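Erythromycin C-12 hydroxylase (Saccharopolyspora erythraea, PDB 2JJN) hydroxylates the macrolactone ring of erythromycin D at C-12, using a heme b cofactor, O2 and NADPH, to give erythromycin C. Local coordinates at residues Q41-D46 with V304-D309; Q60-D65 with M291-T296; E384-F389 with R397-L402. The protein carries 2 engineered substitutions. All blocks are in the same frame, centred on the assembly; numbering follows the deposited sequence.

Interaction 1: residues Q41-D46 with V304-D309; sequences QPVWQD and VPIPAD
V43 and V304 carry the same side-chain torsion, with CG1 anti to the backbone N (chi1 180°) and CG2 beside it, and this turns the two CG1 methyls into one another. They meet at 3.8 Å between V43 CG1 and V304 CG1. The branch points close up just as tightly, V43 CB lying 3.8 Å from V304 CB, while V304 CG2 also rests against V43 CB at 3.9 Å. The two valines run alongside one another in opposite senses, so that they interlock flank to flank instead of meeting at one methyl. I306 joins from further along its strand. Its CG1 sits beside the backbone N (chi1 -58°) and the chain then runs extended (chi2 177°), which carries CD1 across to V43 CG1 at 4.0 Å. The strands that meet belong to different parts of the P450 fold: 43-45 is an outermost strand of the five-stranded mixed sheet, paired through W44 with H52, and 304-306 forms a two-stranded hairpin with 299-301, where I306 pairs with T299. W51 touches both V43 and V304, and V301 touches both V43 and I306, so the valine pair forms part of a small apolar cluster between sheet and hairpin. W44 faces the other way, toward W33 and H52. No hydrogen bond crosses between the two segments, and their closest CA atoms, those of V43 and V304, are 6.6 Å apart. Between these two segments the hold is apolar side-chain packing without strand pairing; the chain beyond I306 is bonded to T295 of the sheet.

Interaction 2: residues Q60-D65 with M291-T296; sequences QTVLRD and MQRTTT. With HEM (protoporphyrin IX containing Fe), chain B.
A leucine methyl lies on a guanidinium group whose five N-H groups are all in use: L63 CD2 comes over one face of R293, 3.5 Å from NH2, offset toward the rim. At the edge, near the plane, NH2 bonds almost straight to heme O1A (2.8 Å, 176°); NH1 reaches O2A, which is tilted from that plane, at 2.9 Å, and the pair grips one propionate with two prongs. The second N-H of NH1 goes to the carbonyl of Q292, the donor standing above the carbonyl plane. Two waters take the rest. One accepts from NH2 and donates to L63 O, and another accepts from NE at 3.0 Å and probably donates to V62 O. The P450 fold here sets the last turn of helix 56-64 against strand 290-295, a strand within the five-stranded sheet beside the heme, their axes crossing at 66°. Carbonyls at the C-terminal end of that helix would probably help to balance the arginine's charge through the waters. A bend at chi2 (-68°) swings the R293 chain toward the propionate, and its CG packs on V62 CG1 at 4.0 Å. H351, H95 and R99 also hydrogen-bond to the heme.

Interaction 3: residues E384-F389 with R397-L402; sequences ERLRHF and RHLPVL. With SO4 (sulfate ion), chain C.
Two antiparallel arms lead into and out of the turn preceding strand 400-402, and they are tied where R387 lies against R397. R397 N donates to R387 O at 2.8 Å; F389 pairs with G395 two residues nearer the turn on each arm. Further back a water replaces the direct bond, accepting from R387 N and donating to H398 O. F389 has CG beside its backbone N (chi1 -71°), and this brings one ring face under R397. The R397 CG methylene sits over it, 3.7 Å from the F389 ring centroid, a CH-pi contact. On the strand side L386 spreads its two methyls, CD1 meeting L399 CD1 at 3.7 Å and CD2 meeting P400 CD at 3.7 Å. Strand 400-402 is the middle strand of the antiparallel sheet with 132-134 and 378-379, and the turn beyond F389 probably corresponds to the hairpin that in many P450s reaches toward the substrate pocket. L386 and L399 both also rest on R255 of helix 228-259, and F389 on helix 165-171. In the conformer described here, R387 turns the edge of its guanidinium toward H398 CD2, the two planes 86° apart, while its NH1 forms a salt bridge with E384 OE1 at 2.9 Å. H398 ND1 is hydrogen-bonded to D134 OD1, which helps set the ring. Beside the 384-389 arm a sulfate, probably from the crystallisation liquor, is gripped by R385 NE and NH2, both on O3, by L386 N on O1, and by H388 NE2 on O2 at 2.7 Å. R381 supplies a further bond to the same anion.

Interactions 1 and 2 are neighbours, with centres 12 Å apart and both reaching the five-stranded mixed sheet. They touch directly: P307 O lies 2.8 Å from T295 OG1, D309 N lies 2.9 Å from T295 O, and I306 CG2 packs on T295 CG2. Interaction 2 meets the heme itself, while interaction 1 lies further from the heme, the I306 side chain about 9 Å from that of R293. Interaction 3 belongs to another sheet, its centre 33 Å from that of interaction 2 and on the opposite side of the chain's centre; the nearest atoms are about 14 Å apart. The F389 side chain remains about 13 Å from the heme.

Interaction 1: residues Q41-D46 with V304-D309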
loop_
_atom_site.group_PDB
_atom_site.type_symbol
_atom_site.label_atom_id
_atom_site.label_comp_id
_atom_site.label_asym_id
_atom_site.label_seq_id
_atom_site.Cartn_x
_atom_site.Cartn_y
_atom_site.Cartn_z
ATOM N N GLN A 41 14.096 -13.435 19.019
ATOM C CA GLN A 41 13.386 -14.511 18.316
ATOM C C GLN A 41 13.058 -13.968 16.906
ATOM O O GLN A 41 11.917 -13.682 16.572
ATOM C CB GLN A 41 12.099 -14.873 19.076
ATOM C CG GLN A 41 11.386 -16.119 18.592
ATOM C CD GLN A 41 12.033 -17.409 19.063
ATOM O OE1 GLN A 41 11.422 -18.175 19.841
ATOM N NE2 GLN A 41 13.255 -17.674 18.585
ATOM N N PRO A 42 14.099 -13.833 16.084
ATOM C CA PRO A 42 13.958 -13.138 14.809
ATOM C C PRO A 42 13.174 -13.912 13.743
ATOM O O PRO A 42 12.747 -13.294 12.758
ATOM C CB PRO A 42 15.405 -12.953 14.336
ATOM C CG PRO A 42 16.160 -14.106 14.984
ATOM C CD PRO A 42 15.501 -14.220 16.378
ATOM N N VAL A 43 12.917 -15.188 13.986
ATOM C CA VAL A 43 12.054 -16.035 13.104
ATOM C C VAL A 43 11.129 -16.778 14.033
ATOM O O VAL A 43 11.590 -17.632 14.809
ATOM C CB VAL A 43 12.903 -17.010 12.256
ATOM C CG1 VAL A 43 12.002 -17.866 11.375
ATOM C CG2 VAL A 43 13.901 -16.224 11.417
ATOM N N TRP A 44 9.829 -16.485 13.954
ATOM C CA TRP A 44 8.908 -16.882 15.011
ATOM C C TRP A 44 7.696 -17.589 14.389
ATOM O O TRP A 44 7.175 -17.151 13.363
ATOM C CB TRP A 44 8.403 -15.624 15.742
ATOM C CG TRP A 44 7.372 -15.905 16.769
ATOM C CD1 TRP A 44 7.514 -16.681 17.887
ATOM C CD2 TRP A 44 6.047 -15.362 16.804
ATOM N NE1 TRP A 44 6.311 -16.693 18.601
ATOM C CE2 TRP A 44 5.409 -15.877 17.961
ATOM C CE3 TRP A 44 5.339 -14.513 15.960
ATOM C CZ2 TRP A 44 4.059 -15.545 18.289
ATOM C CZ3 TRP A 44 4.017 -14.191 16.264
ATOM C CH2 TRP A 44 3.383 -14.718 17.419
ATOM N N GLN A 45 7.232 -18.666 15.021
ATOM C CA GLN A 45 6.096 -19.430 14.518
ATOM C C GLN A 45 4.936 -19.174 15.450
ATOM O O GLN A 45 5.056 -19.382 16.661
ATOM C CB GLN A 45 6.466 -20.917 14.594
ATOM C CG GLN A 45 5.358 -21.839 14.090
ATOM C CD GLN A 45 5.670 -23.318 14.313
ATOM O OE1 GLN A 45 5.167 -24.242 13.584
ATOM N NE2 GLN A 45 6.469 -23.576 15.298
ATOM N N ASP A 46 3.828 -18.672 14.912
ATOM C CA ASP A 46 2.647 -18.363 15.710
ATOM C C ASP A 46 1.706 -19.547 15.928
ATOM O O ASP A 46 1.976 -20.669 15.467
ATOM C CB ASP A 46 1.924 -17.097 15.195
ATOM C CG ASP A 46 1.124 -17.314 13.926
ATOM O OD1 ASP A 46 0.801 -18.493 13.594
ATOM O OD2 ASP A 46 0.819 -16.258 13.305
ATOM N N VAL A 304 17.002 -20.902 11.415
ATOM C CA VAL A 304 15.765 -21.413 12.015
ATOM C C VAL A 304 15.032 -22.227 10.942
ATOM O O VAL A 304 14.773 -21.705 9.839
ATOM C CB VAL A 304 14.852 -20.270 12.509
ATOM C CG1 VAL A 304 13.560 -20.862 13.123
ATOM C CG2 VAL A 304 15.613 -19.457 13.592
ATOM N N PRO A 305 14.716 -23.494 11.240
ATOM C CA PRO A 305 14.155 -24.384 10.224
ATOM C C PRO A 305 12.669 -24.115 10.034
ATOM O O PRO A 305 11.891 -24.079 11.002
ATOM C CB PRO A 305 14.386 -25.788 10.819
ATOM C CG PRO A 305 14.322 -25.576 12.293
ATOM C CD PRO A 305 15.015 -24.237 12.491
ATOM N N ILE A 306 12.304 -23.861 8.776
ATOM C CA ILE A 306 10.913 -23.640 8.392
ATOM C C ILE A 306 10.438 -24.777 7.453
ATOM O O ILE A 306 11.110 -25.107 6.522
ATOM C CB ILE A 306 10.742 -22.277 7.703
ATOM C CG1 ILE A 306 11.208 -21.133 8.603
ATOM C CG2 ILE A 306 9.262 -22.083 7.368
ATOM C CD1 ILE A 306 11.122 -19.716 7.924
ATOM N N PRO A 307 9.323 -25.426 7.783
ATOM C CA PRO A 307 8.900 -26.548 6.934
ATOM C C PRO A 307 8.315 -26.082 5.606
ATOM O O PRO A 307 8.032 -24.892 5.417
ATOM C CB PRO A 307 7.796 -27.222 7.737
ATOM C CG PRO A 307 7.333 -26.168 8.650
ATOM C CD PRO A 307 8.409 -25.200 8.922
ATOM N N ALA A 308 8.112 -27.051 4.715
ATOM C CA ALA A 308 7.399 -26.783 3.447
ATOM C C ALA A 308 5.945 -26.463 3.677
ATOM O O ALA A 308 5.311 -26.912 4.653
ATOM C CB ALA A 308 7.507 -28.030 2.551
ATOM N N ASP A 309 5.367 -25.735 2.708
ATOM C CA ASP A 309 3.919 -25.540 2.687
ATOM C C ASP A 309 3.361 -24.812 3.900
ATOM O O ASP A 309 2.261 -25.133 4.370
ATOM C CB ASP A 309 3.196 -26.904 2.484
ATOM C CG ASP A 309 3.640 -27.601 1.202
ATOM O OD1 ASP A 309 3.764 -26.925 0.163
ATOM O OD2 ASP A 309 3.927 -28.815 1.267
#

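Interaction 2: residues Q60-D65 with M291-T296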
loop_
_atom_site.group_PDB
_atom_site.type_symbol
_atom_site.label_atom_id
_atom_site.label_comp_id
_atom_site.label_asym_id
_atom_site.label_seq_id
_atom_site.Cartn_x
_atom_site.Cartn_y
_atom_site.Cartn_z
ATOM N N GLN A 60 14.719 -9.323 3.470
ATOM C CA GLN A 60 15.199 -9.271 2.079
ATOM C C GLN A 60 15.467 -10.663 1.495
ATOM O O GLN A 60 15.171 -10.923 0.332
ATOM C CB GLN A 60 16.465 -8.424 2.027
ATOM C CG GLN A 60 16.194 -6.956 2.235
ATOM C CD GLN A 60 17.457 -6.118 1.984
ATOM O OE1 GLN A 60 17.394 -5.087 1.327
ATOM N NE2 GLN A 60 18.572 -6.524 2.559
ATOM N N THR A 61 16.011 -11.563 2.298
ATOM C CA THR A 61 16.260 -12.950 1.840
ATOM C C THR A 61 14.988 -13.606 1.364
ATOM O O THR A 61 14.975 -14.223 0.295
ATOM C CB THR A 61 16.915 -13.746 2.955
ATOM O OG1 THR A 61 18.243 -13.211 3.126
ATOM C CG2 THR A 61 16.968 -15.237 2.668
ATOM N N VAL A 62 13.935 -13.468 2.174
ATOM C CA VAL A 62 12.666 -14.126 1.907
ATOM C C VAL A 62 12.062 -13.545 0.637
ATOM O O VAL A 62 11.641 -14.307 -0.227
ATOM C CB VAL A 62 11.698 -13.974 3.079
ATOM C CG1 VAL A 62 10.256 -14.408 2.686
ATOM C CG2 VAL A 62 12.222 -14.810 4.259
ATOM N N LEU A 63 12.002 -12.221 0.564
ATOM C CA LEU A 63 11.407 -11.590 -0.626
ATOM C C LEU A 63 12.178 -11.839 -1.893
ATOM O O LEU A 63 11.572 -11.935 -2.996
ATOM C CB LEU A 63 11.191 -10.082 -0.416
ATOM C CG LEU A 63 10.267 -9.726 0.750
ATOM C CD1 LEU A 63 10.186 -8.208 1.058
ATOM C CD2 LEU A 63 8.867 -10.337 0.514
ATOM N N ARG A 64 13.493 -11.998 -1.820
ATOM C CA ARG A 64 14.247 -12.242 -3.050
ATOM C C ARG A 64 14.017 -13.610 -3.648
ATOM O O ARG A 64 14.015 -13.770 -4.884
ATOM C CB ARG A 64 15.742 -12.083 -2.761
ATOM C CG ARG A 64 16.531 -11.966 -4.000
ATOM C CD ARG A 64 17.815 -12.701 -3.894
ATOM N NE ARG A 64 17.671 -14.142 -3.670
ATOM C CZ ARG A 64 17.349 -15.045 -4.601
ATOM N NH1 ARG A 64 17.112 -14.692 -5.868
ATOM N NH2 ARG A 64 17.265 -16.321 -4.255
ATOM N N ASP A 65 13.880 -14.624 -2.794
ATOM C CA ASP A 65 13.909 -15.977 -3.264
ATOM C C ASP A 65 12.503 -16.448 -3.591
ATOM O O ASP A 65 11.830 -17.019 -2.753
ATOM C CB ASP A 65 14.576 -16.834 -2.197
ATOM C CG ASP A 65 14.743 -18.284 -2.612
ATOM O OD1 ASP A 65 14.265 -18.723 -3.716
ATOM O OD2 ASP A 65 15.291 -19.005 -1.734
ATOM N N MET A 291 4.199 -8.542 4.439
ATOM C CA MET A 291 3.829 -9.238 3.201
ATOM C C MET A 291 3.842 -10.721 3.459
ATOM O O MET A 291 4.511 -11.138 4.355
ATOM C CB MET A 291 4.783 -8.926 2.022
ATOM C CG MET A 291 4.507 -7.581 1.420
ATOM S SD MET A 291 5.838 -6.676 2.102
ATOM C CE MET A 291 7.070 -6.992 0.847
ATOM N N GLN A 292 3.093 -11.486 2.671
ATOM C CA GLN A 292 2.984 -12.926 2.885
ATOM C C GLN A 292 3.584 -13.702 1.757
ATOM O O GLN A 292 3.502 -13.295 0.579
ATOM C CB GLN A 292 1.499 -13.362 3.025
ATOM C CG GLN A 292 0.962 -12.939 4.426
ATOM C CD GLN A 292 0.530 -11.480 4.477
ATOM O OE1 GLN A 292 0.886 -10.711 5.392
ATOM N NE2 GLN A 292 -0.255 -11.091 3.492
ATOM N N ARG A 293 4.229 -14.800 2.139
ATOM C CA ARG A 293 4.783 -15.812 1.187
ATOM C C ARG A 293 4.386 -17.208 1.655
ATOM O O ARG A 293 3.929 -17.378 2.784
ATOM C CB ARG A 293 6.318 -15.697 1.062
ATOM C CG ARG A 293 6.789 -14.329 0.597
ATOM C CD ARG A 293 6.348 -14.132 -0.879
ATOM N NE ARG A 293 6.995 -12.974 -1.518
ATOM C CZ ARG A 293 6.424 -11.777 -1.659
ATOM N NH1 ARG A 293 5.233 -11.497 -1.122
ATOM N NH2 ARG A 293 7.045 -10.845 -2.376
ATOM N N THR A 294 4.565 -18.201 0.783
ATOM C CA THR A 294 4.354 -19.593 1.219
ATOM C C THR A 294 5.590 -20.401 0.846
ATOM O O THR A 294 6.081 -20.290 -0.262
ATOM C CB THR A 294 3.103 -20.182 0.577
ATOM O OG1 THR A 294 3.189 -20.061 -0.845
ATOM C CG2 THR A 294 1.868 -19.482 1.099
ATOM N N THR A 295 6.119 -21.206 1.764
ATOM C CA THR A 295 7.306 -21.987 1.409
ATOM C C THR A 295 6.931 -23.130 0.459
ATOM O O THR A 295 5.899 -23.799 0.629
ATOM C CB THR A 295 7.971 -22.605 2.649
ATOM O OG1 THR A 295 7.006 -23.359 3.370
ATOM C CG2 THR A 295 8.475 -21.486 3.569
ATOM N N THR A 296 7.792 -23.344 -0.512
ATOM C CA THR A 296 7.560 -24.437 -1.484
ATOM C C THR A 296 8.320 -25.707 -1.106
ATOM O O THR A 296 8.159 -26.740 -1.759
ATOM C CB THR A 296 8.000 -24.025 -2.891
ATOM O OG1 THR A 296 9.408 -23.746 -2.929
ATOM C CG2 THR A 296 7.222 -22.760 -3.273
HETATM C CHA HEM B . 3.232 -4.356 -5.238
HETATM C CHB HEM B . 3.403 -1.230 -1.495
HETATM C CHC HEM B . 1.081 2.067 -4.184
HETATM C CHD HEM B . 0.204 -1.301 -7.584
HETATM C C1A HEM B . 3.518 -3.738 -4.037
HETATM C C2A HEM B . 4.287 -4.355 -2.951
HETATM C C3A HEM B . 4.321 -3.507 -1.920
HETATM C C4A HEM B . 3.575 -2.323 -2.298
HETATM C CMA HEM B . 4.989 -3.729 -0.545
HETATM C CAA HEM B . 4.969 -5.735 -3.008
HETATM C CBA HEM B . 3.994 -6.856 -2.695
HETATM C CGA HEM B . 4.700 -8.197 -2.486
HETATM O O1A HEM B . 5.955 -8.266 -2.603
HETATM O O2A HEM B . 3.954 -9.199 -2.247
HETATM C C1B HEM B . 2.789 -0.049 -1.916
HETATM C C2B HEM B . 2.732 1.170 -1.149
HETATM C C3B HEM B . 2.091 2.096 -1.900
HETATM C C4B HEM B . 1.743 1.435 -3.152
HETATM C CMB HEM B . 3.355 1.238 0.261
HETATM C CAB HEM B . 1.705 3.557 -1.600
HETATM C CBB HEM B . 2.478 4.290 -0.866
HETATM C C1C HEM B . 0.641 1.441 -5.331
HETATM C C2C HEM B . -0.123 2.082 -6.388
HETATM C C3C HEM B . -0.369 1.148 -7.332
HETATM C C4C HEM B . 0.251 -0.108 -6.903
HETATM C CMC HEM B . -0.529 3.579 -6.344
HETATM C CAC HEM B . -1.173 1.265 -8.641
HETATM C CBC HEM B . -1.127 2.340 -9.428
HETATM C C1D HEM B . 0.922 -2.399 -7.219
HETATM C C2D HEM B . 0.914 -3.611 -7.974
HETATM C C3D HEM B . 1.853 -4.538 -7.274
HETATM C C4D HEM B . 2.344 -3.815 -6.139
HETATM C CMD HEM B . 0.099 -3.914 -9.267
HETATM C CAD HEM B . 2.209 -5.987 -7.652
HETATM C CBD HEM B . 3.472 -6.041 -8.533
HETATM C CGD HEM B . 3.861 -7.464 -8.787
HETATM O O1D HEM B . 3.358 -8.384 -8.119
HETATM O O2D HEM B . 4.700 -7.671 -9.690
HETATM N NA HEM B . 3.109 -2.463 -3.613
HETATM N NB HEM B . 2.135 0.109 -3.134
HETATM N NC HEM B . 0.815 0.117 -5.685
HETATM N ND HEM B . 1.791 -2.548 -6.120
HETATM FE FE HEM B . 2.104 -1.143 -4.688
HETATM O O HOH W 1 9.593 -14.293 -2.015
HETATM O O HOH W 2 9.012 -12.234 -4.039
HETATM O O HOH W 3 0.305 -1.902 -3.640
#

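Interaction 3: residues E384-F389 with R397-L402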
loop_
_atom_site.group_PDB
_atom_site.type_symbol
_atom_site.label_atom_id
_atom_site.label_comp_id
_atom_site.label_asym_id
_atom_site.label_seq_id
_atom_site.Cartn_x
_atom_site.Cartn_y
_atom_site.Cartn_z
ATOM N N GLU A 384 -12.268 12.410 20.294
ATOM C CA GLU A 384 -11.767 11.041 20.494
ATOM C C GLU A 384 -10.335 10.855 19.976
ATOM O O GLU A 384 -9.846 11.643 19.147
ATOM C CB GLU A 384 -12.677 10.049 19.782
ATOM C CG GLU A 384 -12.969 10.451 18.360
ATOM C CD GLU A 384 -13.407 9.294 17.508
ATOM O OE1 GLU A 384 -14.458 8.691 17.805
ATOM O OE2 GLU A 384 -12.701 9.001 16.522
ATOM N N ARG A 385 -9.668 9.821 20.485
ATOM C CA ARG A 385 -8.409 9.382 19.919
ATOM C C ARG A 385 -8.674 8.746 18.576
ATOM O O ARG A 385 -9.814 8.393 18.241
ATOM C CB ARG A 385 -7.698 8.409 20.860
ATOM C CG ARG A 385 -7.424 9.041 22.209
ATOM C CD ARG A 385 -6.139 8.546 22.823
ATOM N NE ARG A 385 -4.954 8.974 22.078
ATOM C CZ ARG A 385 -4.365 10.165 22.205
ATOM N NH1 ARG A 385 -4.859 11.090 23.028
ATOM N NH2 ARG A 385 -3.282 10.443 21.486
ATOM N N LEU A 386 -7.624 8.605 17.776
ATOM C CA LEU A 386 -7.822 8.121 16.421
ATOM C C LEU A 386 -8.245 6.679 16.387
ATOM O O LEU A 386 -7.869 5.895 17.269
ATOM C CB LEU A 386 -6.541 8.303 15.619
ATOM C CG LEU A 386 -6.106 9.759 15.474
ATOM C CD1 LEU A 386 -4.704 9.798 14.886
ATOM C CD2 LEU A 386 -7.038 10.485 14.554
ATOM N N ARG A 387 -8.992 6.340 15.342
ATOM C CA ARG A 387 -9.394 4.985 15.079
ATOM C C ARG A 387 -8.368 4.355 14.127
ATOM O O ARG A 387 -8.424 4.548 12.930
ATOM C CB ARG A 387 -10.770 4.941 14.430
ATOM C CG ARG A 387 -11.948 4.862 15.402
ATOM C CD ARG A 387 -12.716 6.162 15.497
ATOM N NE ARG A 387 -13.206 6.646 14.205
ATOM C CZ ARG A 387 -14.264 7.437 14.058
ATOM N NH1 ARG A 387 -14.964 7.825 15.122
ATOM N NH2 ARG A 387 -14.634 7.834 12.849
ATOM N N HIS A 388 -7.441 3.607 14.697
ATOM C CA HIS A 388 -6.413 2.916 13.904
ATOM C C HIS A 388 -6.974 1.667 13.279
ATOM O O HIS A 388 -7.866 0.998 13.867
ATOM C CB HIS A 388 -5.258 2.506 14.816
ATOM C CG HIS A 388 -4.406 3.637 15.249
ATOM N ND1 HIS A 388 -3.069 3.716 14.928
ATOM C CD2 HIS A 388 -4.689 4.743 15.975
ATOM C CE1 HIS A 388 -2.557 4.809 15.462
ATOM N NE2 HIS A 388 -3.519 5.454 16.096
ATOM N N PHE A 389 -6.486 1.332 12.079
ATOM C CA PHE A 389 -6.712 -0.021 11.566
ATOM C C PHE A 389 -6.070 -1.020 12.541
ATOM O O PHE A 389 -4.972 -0.789 13.096
ATOM C CB PHE A 389 -6.111 -0.180 10.168
ATOM C CG PHE A 389 -6.859 0.570 9.113
ATOM C CD1 PHE A 389 -8.059 0.088 8.611
ATOM C CD2 PHE A 389 -6.406 1.789 8.641
ATOM C CE1 PHE A 389 -8.748 0.790 7.653
ATOM C CE2 PHE A 389 -7.107 2.512 7.657
ATOM C CZ PHE A 389 -8.325 2.003 7.194
ATOM N N ARG A 397 -8.196 5.088 10.217
ATOM C CA ARG A 397 -9.378 5.071 9.369
ATOM C C ARG A 397 -9.891 6.474 9.007
ATOM O O ARG A 397 -10.435 6.689 7.937
ATOM C CB ARG A 397 -10.505 4.318 10.071
ATOM C CG ARG A 397 -10.151 2.846 10.267
ATOM C CD ARG A 397 -10.871 2.191 11.456
ATOM N NE ARG A 397 -12.315 2.308 11.315
ATOM C CZ ARG A 397 -13.188 2.037 12.287
ATOM N NH1 ARG A 397 -12.771 1.613 13.473
ATOM N NH2 ARG A 397 -14.487 2.184 12.058
ATOM N N HIS A 398 -9.689 7.384 9.954
ATOM C CA HIS A 398 -9.979 8.786 9.766
ATOM C C HIS A 398 -8.875 9.601 10.348
ATOM O O HIS A 398 -8.090 9.091 11.155
ATOM C CB HIS A 398 -11.306 9.103 10.447
ATOM C CG HIS A 398 -12.440 8.420 9.763
ATOM N ND1 HIS A 398 -12.917 8.854 8.547
ATOM C CD2 HIS A 398 -13.095 7.266 10.044
ATOM C CE1 HIS A 398 -13.843 8.012 8.112
ATOM N NE2 HIS A 398 -13.992 7.055 9.016
ATOM N N LEU A 399 -8.804 10.861 9.975
ATOM C CA LEU A 399 -7.787 11.731 10.555
ATOM C C LEU A 399 -8.371 13.153 10.624
ATOM O O LEU A 399 -8.169 13.987 9.749
ATOM C CB LEU A 399 -6.505 11.727 9.664
ATOM C CG LEU A 399 -5.334 12.344 10.445
ATOM C CD1 LEU A 399 -4.766 11.362 11.498
ATOM C CD2 LEU A 399 -4.189 12.815 9.496
ATOM N N PRO A 400 -9.136 13.430 11.681
ATOM C CA PRO A 400 -9.622 14.782 11.873
ATOM C C PRO A 400 -8.439 15.694 12.028
ATOM O O PRO A 400 -7.496 15.401 12.789
ATOM C CB PRO A 400 -10.409 14.681 13.199
ATOM C CG PRO A 400 -10.672 13.204 13.384
ATOM C CD PRO A 400 -9.539 12.482 12.735
ATOM N N VAL A 401 -8.459 16.782 11.279
ATOM C CA VAL A 401 -7.371 17.757 11.390
ATOM C C VAL A 401 -7.920 19.155 11.599
ATOM O O VAL A 401 -9.094 19.457 11.331
ATOM C CB VAL A 401 -6.487 17.749 10.099
ATOM C CG1 VAL A 401 -5.733 16.405 9.993
ATOM C CG2 VAL A 401 -7.394 17.981 8.844
ATOM N N LEU A 402 -7.019 20.019 12.065
ATOM C CA LEU A 402 -7.339 21.431 12.252
ATOM C C LEU A 402 -6.285 22.240 11.527
ATOM O O LEU A 402 -5.073 22.010 11.706
ATOM C CB LEU A 402 -7.329 21.784 13.740
ATOM C CG LEU A 402 -8.369 21.099 14.623
ATOM C CD1 LEU A 402 -8.017 21.222 16.108
ATOM C CD2 LEU A 402 -9.751 21.637 14.340
HETATM S S SO4 C . -3.740 8.383 18.712
HETATM O O1 SO4 C . -4.891 9.259 18.853
HETATM O O2 SO4 C . -4.192 7.133 18.143
HETATM O O3 SO4 C . -3.131 8.138 20.017
HETATM O O4 SO4 C . -2.700 8.995 17.877
HETATM O O HOH W 4 -9.710 8.162 13.286
#